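Long-range contact in lipoprotein (Thermotoga maritima, PDB 2F4I), which is of unknown function but is a predicted periplasmic lipoprotein of the DUF2291 family with an OB-fold: residues F110-V115 with L134-L139. Sequence-based numbering, arbitrary orientation.
Sequences FGNGIV and LTATEL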
loop_
_atom_site.group_PDB
_atom_site.type_symbol
_atom_site.label_atom_id
_atom_site.label_comp_id
_atom_site.label_asym_id
_atom_site.label_seq_id
_atom_site.Cartn_x
_atom_site.Cartn_y
_atom_site.Cartn_z
ATOM N N PHE A 110 8.393 4.154 4.423
ATOM C CA PHE A 110 8.908 4.636 5.692
ATOM C C PHE A 110 7.849 4.332 6.749
ATOM O O PHE A 110 6.692 4.378 6.457
ATOM C CB PHE A 110 9.088 6.183 5.725
ATOM C CG PHE A 110 9.817 6.802 4.533
ATOM C CD1 PHE A 110 11.203 6.907 4.524
ATOM C CD2 PHE A 110 9.102 7.394 3.491
ATOM C CE1 PHE A 110 11.887 7.523 3.468
ATOM C CE2 PHE A 110 9.776 7.999 2.405
ATOM C CZ PHE A 110 11.175 8.065 2.404
ATOM N N GLY A 111 8.242 4.075 7.989
ATOM C CA GLY A 111 7.281 4.060 9.084
ATOM C C GLY A 111 6.265 2.915 9.118
ATOM O O GLY A 111 6.499 1.790 8.626
ATOM N N ASN A 112 5.126 3.220 9.721
ATOM C CA ASN A 112 4.219 2.203 10.234
ATOM C C ASN A 112 2.990 2.001 9.387
ATOM O O ASN A 112 2.099 1.281 9.814
ATOM C CB ASN A 112 3.811 2.536 11.681
ATOM C CG ASN A 112 4.897 2.201 12.688
ATOM O OD1 ASN A 112 5.915 1.579 12.358
ATOM N ND2 ASN A 112 4.675 2.590 13.936
ATOM N N GLY A 113 2.945 2.618 8.207
ATOM C CA GLY A 113 1.853 2.466 7.258
ATOM C C GLY A 113 1.481 1.062 6.890
ATOM O O GLY A 113 0.313 0.778 6.779
ATOM N N ILE A 114 2.467 0.176 6.686
ATOM C CA ILE A 114 2.141 -1.226 6.278
ATOM C C ILE A 114 1.512 -1.964 7.451
ATOM O O ILE A 114 0.466 -2.546 7.297
ATOM C CB ILE A 114 3.350 -2.038 5.647
ATOM C CG1 ILE A 114 3.745 -1.440 4.271
ATOM C CG2 ILE A 114 2.972 -3.521 5.449
ATOM C CD1 ILE A 114 5.222 -1.544 3.860
ATOM N N VAL A 115 2.134 -1.903 8.627
ATOM C CA VAL A 115 1.626 -2.649 9.788
ATOM C C VAL A 115 0.302 -2.082 10.292
ATOM O O VAL A 115 -0.534 -2.826 10.723
ATOM C CB VAL A 115 2.696 -2.756 10.966
ATOM C CG1 VAL A 115 3.903 -3.525 10.506
ATOM C CG2 VAL A 115 3.062 -1.358 11.562
ATOM N N LEU A 134 12.067 -1.392 14.882
ATOM C CA LEU A 134 13.019 -2.139 14.035
ATOM C C LEU A 134 12.304 -3.187 13.127
ATOM O O LEU A 134 12.692 -3.394 11.977
ATOM C CB LEU A 134 14.078 -2.790 14.892
ATOM C CG LEU A 134 14.929 -1.791 15.686
ATOM C CD1 LEU A 134 15.824 -2.493 16.737
ATOM C CD2 LEU A 134 15.735 -0.933 14.700
ATOM N N THR A 135 11.259 -3.838 13.649
ATOM C CA THR A 135 10.479 -4.807 12.883
ATOM C C THR A 135 9.752 -4.159 11.699
ATOM O O THR A 135 9.828 -4.680 10.566
ATOM C CB THR A 135 9.450 -5.573 13.787
ATOM O OG1 THR A 135 10.136 -6.216 14.842
ATOM C CG2 THR A 135 8.672 -6.651 13.001
ATOM N N ALA A 136 9.128 -3.003 11.946
ATOM C CA ALA A 136 8.523 -2.185 10.884
ATOM C C ALA A 136 9.535 -1.782 9.789
ATOM O O ALA A 136 9.239 -1.888 8.625
ATOM C CB ALA A 136 7.741 -0.950 11.491
ATOM N N THR A 137 10.743 -1.388 10.161
ATOM C CA THR A 137 11.822 -1.121 9.229
ATOM C C THR A 137 12.195 -2.337 8.373
ATOM O O THR A 137 12.349 -2.195 7.182
ATOM C CB THR A 137 12.963 -0.552 10.029
ATOM O OG1 THR A 137 12.464 0.651 10.578
ATOM C CG2 THR A 137 14.234 -0.230 9.168
ATOM N N GLU A 138 12.351 -3.497 8.996
ATOM C CA GLU A 138 12.697 -4.726 8.286
ATOM C C GLU A 138 11.624 -5.171 7.315
ATOM O O GLU A 138 11.950 -5.672 6.253
ATOM C CB GLU A 138 12.998 -5.891 9.271
ATOM C CG GLU A 138 14.339 -5.795 10.003
ATOM C CD GLU A 138 15.516 -5.547 9.054
ATOM O OE1 GLU A 138 15.557 -6.157 7.959
ATOM O OE2 GLU A 138 16.387 -4.726 9.391
ATOM N N LEU A 139 10.357 -5.046 7.717
ATOM C CA LEU A 139 9.281 -5.384 6.845
ATOM C C LEU A 139 9.197 -4.402 5.630
ATOM O O LEU A 139 8.875 -4.808 4.549
ATOM C CB LEU A 139 7.946 -5.531 7.618
ATOM C CG LEU A 139 6.751 -5.890 6.733
ATOM C CD1 LEU A 139 6.841 -7.337 6.071
ATOM C CD2 LEU A 139 5.488 -5.744 7.502
HETATM O O HOH W 1 11.128 2.360 8.283
#
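This is a mostly apolar, largely buried contact in which the first turn of helix 113-118 and the loop before it pack on the C-terminal half of helix 129-139. No direct hydrogen bond joins the two segments. Leu139 carries the apolar part. Its CG lies anti to the backbone N (chi1 180°), and its CD2 methyl meets two side chains of the other helix. Ile114 crosses it obliquely, with CG2 3.9 Å from Leu139 CD2. Val115 runs past it in the opposite direction and brings CG1 to 4.1 Å from Leu139 CD2. One turn earlier, Ala136 faces the loop. Asn112 sits at the N-cap position, but its side chain makes no capping bond; OD1 instead lies 3.2 Å from Ala136 CB. The closest pair of CA atoms is here, Asn112 CA and Ala136 CA at 6.2 Å. At the solvent side a water bridges the segments, 3.2 Å from Thr137 OG1 and in a weak bond with Gly111 N. Gly111 O accepts a hydrogen bond from Asn140 ND2. Ile114 touches Ile187 and Leu189 of strand 184-193, and Leu139 touches Trp29. The arrangement is a small loop-and-helix packing, joining helix 129-139 to the beta-sheet through helix 113-118.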